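Local coordinates for molybdenum ABC transporter, periplasmic molybdenum-binding protein (Vibrio cholerae, PDB 4RXL) that binds tungstate in the crystal and probably serves as the periplasmic receptor that delivers molybdate or tungstate to an ABC importer, at residues L86-F99 and L157-I169. Numbering follows the deposited sequence.
Sequences LVLIRPTAQPVASF and LALVERGESPLGI
Ile-89 forms an antiparallel hydrogen-bonded pair with Gly-168, and its side chain then reaches helix 153-161. The backbone evidence is reciprocal: Ile-89 N donates to Gly-168 O at 2.8 Å, nearly straight at 175°, and Gly-168 N returns a more bent bond of 2.9 Å to Ile-89 O. With CG1 set between backbone N and carbonyl carbon (chi1 56°), Ile-89 runs over the Gly-168 carbonyl and brings CD1 to 3.7 Å from Leu-157 CD1, the two side chains crossing nearly perpendicularly. CD1 also meets Val-160 CB at 3.8 Å. On the face of Leu-88, Ile-169 touches Leu-88 through CG1 and Leu-86 through CG2. Leu-167 places CD2 3.6 Å from Ile-89 O and CB against Leu-88 CD1; farther out, its CD1 meets the ring edge of Phe-99, 4.2 Å from CZ. At the end of the strand, Pro-91 CD lies 3.7 Å from Val-160 CG1; closing the type I turn that follows, Gln-94 NE2 bonds weakly to Gly-163 O at the helix's Schellman end. Strand 78-91 thus grips both helix and returning strand 168-171: paired amides satisfy buried backbone groups between two apolar layers, a junction whose Leu-86 end approaches the tungstate pocket.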
ATOM      1  N   LEU A  86       9.182  -1.847  -1.914  1.00 15.53           N
ATOM      2  CA  LEU A  86       9.266  -0.937  -0.773  1.00 16.15           C
ATOM      3  C   LEU A  86      10.527  -0.062  -0.892  1.00 16.59           C
ATOM      4  O   LEU A  86      11.610  -0.555  -1.249  1.00 17.45           O
ATOM      5  CB  LEU A  86       9.339  -1.757   0.511  1.00 16.47           C
ATOM      6  CG  LEU A  86       8.907  -1.113   1.828  1.00 16.57           C
ATOM      7  CD1 LEU A  86       7.403  -0.992   1.872  1.00 17.48           C
ATOM      8  CD2 LEU A  86       9.398  -1.953   2.988  1.00 21.92           C
ATOM      9  N   VAL A  87      10.353   1.231  -0.607  1.00 15.77           N
ATOM     10  CA  VAL A  87      11.424   2.197  -0.732  1.00 15.93           C
ATOM     11  C   VAL A  87      11.556   3.110   0.477  1.00 17.09           C
ATOM     12  O   VAL A  87      10.634   3.289   1.279  1.00 17.33           O
ATOM     13  CB  VAL A  87      11.266   3.049  -2.006  1.00 20.85           C
ATOM     14  CG1 VAL A  87      11.310   2.145  -3.238  1.00 18.06           C
ATOM     15  CG2 VAL A  87       9.980   3.856  -1.989  1.00 19.87           C
ATOM     16  N   LEU A  88      12.768   3.644   0.583  1.00 18.57           N
ATOM     17  CA  LEU A  88      13.113   4.644   1.551  1.00 18.15           C
ATOM     18  C   LEU A  88      13.130   5.957   0.797  1.00 18.70           C
ATOM     19  O   LEU A  88      13.843   6.110  -0.211  1.00 20.53           O
ATOM     20  CB  LEU A  88      14.481   4.343   2.137  1.00 19.79           C
ATOM     21  CG  LEU A  88      14.983   5.282   3.244  1.00 22.30           C
ATOM     22  CD1 LEU A  88      14.087   5.215   4.478  1.00 20.96           C
ATOM     23  CD2 LEU A  88      16.398   4.882   3.566  1.00 21.73           C
ATOM     24  N   ILE A  89      12.362   6.913   1.301  1.00 20.01           N
ATOM     25  CA  ILE A  89      12.271   8.247   0.705  1.00 21.86           C
ATOM     26  C   ILE A  89      12.709   9.364   1.646  1.00 25.90           C
ATOM     27  O   ILE A  89      12.728   9.203   2.861  1.00 23.61           O
ATOM     28  CB  ILE A  89      10.847   8.552   0.183  1.00 22.50           C
ATOM     29  CG1 ILE A  89       9.775   8.391   1.267  1.00 20.08           C
ATOM     30  CG2 ILE A  89      10.449   7.622  -0.946  1.00 19.95           C
ATOM     31  CD1 ILE A  89       8.497   9.122   0.943  1.00 19.35           C
ATOM     32  N   ARG A  90      13.036  10.495   1.032  1.00 23.88           N
ATOM     33  CA  ARG A  90      13.402  11.738   1.708  1.00 25.39           C
ATOM     34  C   ARG A  90      12.634  12.866   1.009  1.00 25.29           C
ATOM     35  O   ARG A  90      12.210  12.688  -0.139  1.00 27.50           O
ATOM     36  CB  ARG A  90      14.917  11.999   1.551  1.00 26.66           C
ATOM     37  CG  ARG A  90      15.361  12.253   0.117  1.00 31.65           C
ATOM     38  CD  ARG A  90      16.825  12.644   0.047  1.00 37.86           C
ATOM     39  NE  ARG A  90      17.308  12.842  -1.323  1.00 40.55           N
ATOM     40  CZ  ARG A  90      17.182  13.965  -2.038  1.00 49.65           C
ATOM     41  NH1 ARG A  90      16.557  15.031  -1.549  1.00 38.77           N
ATOM     42  NH2 ARG A  90      17.691  14.020  -3.266  1.00 43.77           N
ATOM     43  N   PRO A  91      12.462  14.028   1.677  1.00 28.10           N
ATOM     44  CA  PRO A  91      11.909  15.182   0.970  1.00 31.20           C
ATOM     45  C   PRO A  91      12.918  15.650  -0.057  1.00 34.06           C
ATOM     46  O   PRO A  91      14.115  15.652   0.240  1.00 34.83           O
ATOM     47  CB  PRO A  91      11.714  16.242   2.062  1.00 35.12           C
ATOM     48  CG  PRO A  91      12.006  15.577   3.358  1.00 30.78           C
ATOM     49  CD  PRO A  91      12.766  14.316   3.081  1.00 29.03           C
ATOM     50  N   THR A  92      12.444  16.030  -1.240  1.00 33.75           N
ATOM     51  CA  THR A  92      13.330  16.366  -2.346  1.00 33.83           C
ATOM     52  C   THR A  92      14.219  17.547  -1.977  1.00 40.76           C
ATOM     53  O   THR A  92      15.388  17.598  -2.362  1.00 42.72           O
ATOM     54  CB  THR A  92      12.542  16.687  -3.633  1.00 46.22           C
ATOM     55  OG1 THR A  92      11.817  15.530  -4.056  1.00 44.26           O
ATOM     56  CG2 THR A  92      13.477  17.110  -4.763  1.00 43.14           C
ATOM     57  N   ALA A  93      13.673  18.473  -1.196  1.00 47.90           N
ATOM     58  CA  ALA A  93      14.428  19.641  -0.751  1.00 48.54           C
ATOM     59  C   ALA A  93      15.322  19.380   0.473  1.00 51.95           C
ATOM     60  O   ALA A  93      15.909  20.312   1.004  1.00 47.60           O
ATOM     61  CB  ALA A  93      13.472  20.785  -0.462  1.00 80.34           C
ATOM     62  N   GLN A  94      15.414  18.136   0.937  1.00 56.05           N
ATOM     63  CA  GLN A  94      16.293  17.794   2.061  1.00 54.43           C
ATOM     64  C   GLN A  94      17.191  16.637   1.647  1.00 47.62           C
ATOM     65  O   GLN A  94      16.786  15.484   1.753  1.00 41.31           O
ATOM     66  CB  GLN A  94      15.485  17.414   3.313  1.00 51.14           C
ATOM     67  CG  GLN A  94      14.909  18.594   4.091  1.00 51.64           C
ATOM     68  CD  GLN A  94      14.016  18.152   5.244  1.00 46.84           C
ATOM     69  OE1 GLN A  94      14.464  17.458   6.166  1.00 51.91           O
ATOM     70  NE2 GLN A  94      12.740  18.549   5.197  1.00 37.79           N
ATOM     71  N   PRO A  95      18.417  16.939   1.183  1.00 52.08           N
ATOM     72  CA  PRO A  95      19.275  15.884   0.658  1.00 44.15           C
ATOM     73  C   PRO A  95      19.937  15.061   1.761  1.00 45.76           C
ATOM     74  O   PRO A  95      20.329  15.593   2.804  1.00 62.26           O
ATOM     75  CB  PRO A  95      20.333  16.650  -0.161  1.00 44.70           C
ATOM     76  CG  PRO A  95      20.320  18.046   0.370  1.00 55.46           C
ATOM     77  CD  PRO A  95      19.130  18.226   1.276  1.00 50.19           C
ATOM     78  N   VAL A  96      20.025  13.760   1.511  1.00 53.10           N
ATOM     79  CA  VAL A  96      20.729  12.834   2.374  1.00 54.01           C
ATOM     80  C   VAL A  96      21.319  11.795   1.432  1.00 62.04           C
ATOM     81  O   VAL A  96      20.579  11.140   0.691  1.00 52.60           O
ATOM     82  CB  VAL A  96      19.782  12.171   3.403  1.00 76.68           C
ATOM     83  CG1 VAL A  96      20.460  10.999   4.102  1.00 76.05           C
ATOM     84  CG2 VAL A  96      19.315  13.188   4.432  1.00 91.89           C
ATOM     85  N   ALA A  97      22.644  11.675   1.426  1.00 61.28           N
ATOM     86  CA  ALA A  97      23.304  10.607   0.675  1.00 92.24           C
ATOM     87  C   ALA A  97      22.846   9.257   1.224  1.00 65.05           C
ATOM     88  O   ALA A  97      22.546   9.136   2.415  1.00 68.67           O
ATOM     89  CB  ALA A  97      24.818  10.732   0.773  1.00 75.74           C
ATOM     90  N   SER A  98      22.785   8.248   0.360  1.00 75.04           N
ATOM     91  CA  SER A  98      22.470   6.892   0.804  1.00 54.08           C
ATOM     92  C   SER A  98      23.519   6.418   1.803  1.00 73.63           C
ATOM     93  O   SER A  98      24.601   7.008   1.930  1.00 60.59           O
ATOM     94  CB  SER A  98      22.401   5.920  -0.373  1.00 59.65           C
ATOM     95  OG  SER A  98      21.283   6.200  -1.189  1.00 65.05           O
ATOM     96  N   PHE A  99      23.187   5.349   2.512  1.00 44.80           N
ATOM     97  CA  PHE A  99      24.052   4.823   3.543  1.00 40.24           C
ATOM     98  C   PHE A  99      23.803   3.337   3.696  1.00 44.69           C
ATOM     99  O   PHE A  99      22.903   2.779   3.067  1.00 48.79           O
ATOM    100  CB  PHE A  99      23.790   5.551   4.866  1.00 46.55           C
ATOM    101  CG  PHE A  99      22.335   5.574   5.282  1.00 53.46           C
ATOM    102  CD1 PHE A  99      21.786   4.527   6.016  1.00 44.87           C
ATOM    103  CD2 PHE A  99      21.522   6.644   4.951  1.00 43.52           C
ATOM    104  CE1 PHE A  99      20.461   4.543   6.400  1.00 37.46           C
ATOM    105  CE2 PHE A  99      20.196   6.664   5.336  1.00 40.25           C
ATOM    106  CZ  PHE A  99      19.667   5.610   6.054  1.00 36.71           C
ATOM    107  N   LEU A 157       3.685   9.108   3.501  1.00 18.08           N
ATOM    108  CA  LEU A 157       4.180   9.911   2.388  1.00 18.68           C
ATOM    109  C   LEU A 157       4.043  11.418   2.627  1.00 21.18           C
ATOM    110  O   LEU A 157       5.009  12.160   2.438  1.00 23.88           O
ATOM    111  CB  LEU A 157       3.445   9.514   1.103  1.00 16.55           C
ATOM    112  CG  LEU A 157       3.791  10.283  -0.174  1.00 18.17           C
ATOM    113  CD1 LEU A 157       5.219  10.008  -0.596  1.00 24.51           C
ATOM    114  CD2 LEU A 157       2.830   9.895  -1.269  1.00 20.04           C
ATOM    115  N   ALA A 158       2.878  11.870   3.098  1.00 19.74           N
ATOM    116  CA  ALA A 158       2.649  13.307   3.279  1.00 21.24           C
ATOM    117  C   ALA A 158       3.578  13.938   4.315  1.00 24.16           C
ATOM    118  O   ALA A 158       3.906  15.111   4.198  1.00 27.33           O
ATOM    119  CB  ALA A 158       1.204  13.563   3.665  1.00 26.59           C
ATOM    120  N   LEU A 159       3.965  13.186   5.346  1.00 22.58           N
ATOM    121  CA  LEU A 159       4.910  13.698   6.364  1.00 24.68           C
ATOM    122  C   LEU A 159       6.266  14.032   5.740  1.00 24.59           C
ATOM    123  O   LEU A 159       6.918  15.008   6.093  1.00 28.78           O
ATOM    124  CB  LEU A 159       5.127  12.682   7.493  1.00 26.67           C
ATOM    125  CG  LEU A 159       4.018  12.501   8.519  1.00 28.27           C
ATOM    126  CD1 LEU A 159       4.378  11.376   9.478  1.00 24.31           C
ATOM    127  CD2 LEU A 159       3.743  13.815   9.257  1.00 30.73           C
ATOM    128  N   VAL A 160       6.669  13.176   4.802  1.00 22.99           N
ATOM    129  CA  VAL A 160       7.910  13.345   4.085  1.00 21.80           C
ATOM    130  C   VAL A 160       7.774  14.516   3.104  1.00 25.04           C
ATOM    131  O   VAL A 160       8.666  15.355   3.034  1.00 27.46           O
ATOM    132  CB  VAL A 160       8.369  12.040   3.379  1.00 22.95           C
ATOM    133  CG1 VAL A 160       9.782  12.204   2.830  1.00 25.64           C
ATOM    134  CG2 VAL A 160       8.320  10.888   4.378  1.00 23.64           C
ATOM    135  N   GLU A 161       6.660  14.573   2.365  1.00 23.08           N
ATOM    136  CA  GLU A 161       6.381  15.687   1.448  1.00 26.74           C
ATOM    137  C   GLU A 161       6.433  17.034   2.154  1.00 26.34           C
ATOM    138  O   GLU A 161       6.966  18.019   1.623  1.00 31.70           O
ATOM    139  CB  GLU A 161       5.026  15.510   0.773  1.00 25.10           C
ATOM    140  CG  GLU A 161       4.949  14.333  -0.174  1.00 27.27           C
ATOM    141  CD  GLU A 161       3.590  14.213  -0.844  1.00 40.21           C
ATOM    142  OE1 GLU A 161       2.565  14.564  -0.206  1.00 55.85           O
ATOM    143  OE2 GLU A 161       3.548  13.754  -2.006  1.00 43.47           O
ATOM    144  N   ARG A 162       5.875  17.089   3.358  1.00 29.81           N
ATOM    145  CA  ARG A 162       5.903  18.337   4.153  1.00 32.43           C
ATOM    146  C   ARG A 162       7.246  18.626   4.819  1.00 30.66           C
ATOM    147  O   ARG A 162       7.439  19.692   5.384  1.00 38.22           O
ATOM    148  CB  ARG A 162       4.793  18.329   5.205  1.00 32.24           C
ATOM    149  CG  ARG A 162       3.402  18.266   4.595  1.00 38.35           C
ATOM    150  CD  ARG A 162       2.351  18.773   5.567  1.00 54.66           C
ATOM    151  NE  ARG A 162       2.148  17.879   6.709  1.00 40.34           N
ATOM    152  CZ  ARG A 162       1.438  16.751   6.677  1.00 54.18           C
ATOM    153  NH1 ARG A 162       0.867  16.331   5.548  1.00 41.29           N
ATOM    154  NH2 ARG A 162       1.310  16.025   7.785  1.00 50.02           N
ATOM    155  N   GLY A 163       8.175  17.684   4.788  1.00 28.62           N
ATOM    156  CA  GLY A 163       9.469  17.881   5.398  1.00 33.72           C
ATOM    157  C   GLY A 163       9.470  17.663   6.891  1.00 33.58           C
ATOM    158  O   GLY A 163      10.441  17.992   7.536  1.00 34.97           O
ATOM    159  N   GLU A 164       8.407  17.072   7.442  1.00 31.82           N
ATOM    160  CA  GLU A 164       8.331  16.880   8.890  1.00 36.14           C
ATOM    161  C   GLU A 164       9.196  15.693   9.273  1.00 36.79           C
ATOM    162  O   GLU A 164       9.837  15.709  10.336  1.00 40.87           O
ATOM    163  CB  GLU A 164       6.887  16.693   9.366  1.00 34.93           C
ATOM    164  CG  GLU A 164       6.013  17.930   9.197  1.00 51.32           C
ATOM    165  CD  GLU A 164       4.524  17.665   9.415  1.00 82.65           C
ATOM    166  OE1 GLU A 164       4.155  16.968  10.388  1.00 68.49           O
ATOM    167  OE2 GLU A 164       3.713  18.172   8.611  1.00 55.42           O
ATOM    168  N   SER A 165       9.211  14.681   8.399  1.00 31.00           N
ATOM    169  CA  SER A 165      10.118  13.549   8.514  1.00 33.78           C
ATOM    170  C   SER A 165      11.161  13.625   7.390  1.00 31.54           C
ATOM    171  O   SER A 165      10.813  13.815   6.229  1.00 34.12           O
ATOM    172  CB  SER A 165       9.351  12.230   8.408  1.00 29.24           C
ATOM    173  OG  SER A 165       8.610  11.938   9.582  1.00 30.46           O
ATOM    174  N   PRO A 166      12.450  13.458   7.728  1.00 30.09           N
ATOM    175  CA  PRO A 166      13.501  13.462   6.718  1.00 28.72           C
ATOM    176  C   PRO A 166      13.675  12.139   6.028  1.00 29.43           C
ATOM    177  O   PRO A 166      14.320  12.097   5.007  1.00 28.70           O
ATOM    178  CB  PRO A 166      14.755  13.831   7.528  1.00 33.57           C
ATOM    179  CG  PRO A 166      14.480  13.284   8.883  1.00 33.81           C
ATOM    180  CD  PRO A 166      13.003  13.408   9.093  1.00 34.52           C
ATOM    181  N   LEU A 167      13.092  11.075   6.571  1.00 27.27           N
ATOM    182  CA  LEU A 167      13.022   9.789   5.885  1.00 27.37           C
ATOM    183  C   LEU A 167      11.656   9.168   6.149  1.00 25.00           C
ATOM    184  O   LEU A 167      11.053   9.373   7.215  1.00 22.36           O
ATOM    185  CB  LEU A 167      14.100   8.824   6.371  1.00 28.67           C
ATOM    186  CG  LEU A 167      15.551   9.207   6.108  1.00 25.55           C
ATOM    187  CD1 LEU A 167      16.485   8.289   6.889  1.00 30.59           C
ATOM    188  CD2 LEU A 167      15.870   9.182   4.616  1.00 29.98           C
ATOM    189  N   GLY A 168      11.180   8.391   5.188  1.00 22.69           N
ATOM    190  CA  GLY A 168      10.011   7.581   5.373  1.00 20.50           C
ATOM    191  C   GLY A 168      10.097   6.324   4.549  1.00 20.00           C
ATOM    192  O   GLY A 168      10.920   6.218   3.628  1.00 18.95           O
ATOM    193  N   ILE A 169       9.243   5.370   4.887  1.00 17.77           N
ATOM    194  CA  ILE A 169       9.175   4.106   4.171  1.00 16.38           C
ATOM    195  C   ILE A 169       7.786   3.961   3.543  1.00 16.77           C
ATOM    196  O   ILE A 169       6.790   3.891   4.222  1.00 16.33           O
ATOM    197  CB  ILE A 169       9.540   2.903   5.060  1.00 16.73           C
ATOM    198  CG1 ILE A 169      10.984   3.021   5.527  1.00 18.51           C
ATOM    199  CG2 ILE A 169       9.356   1.603   4.273  1.00 14.68           C
ATOM    200  CD1 ILE A 169      11.342   2.055   6.637  1.00 20.26           C
TER
HETATM  201  O   HOH W   1      16.470  14.125   4.629  1.00 33.48           O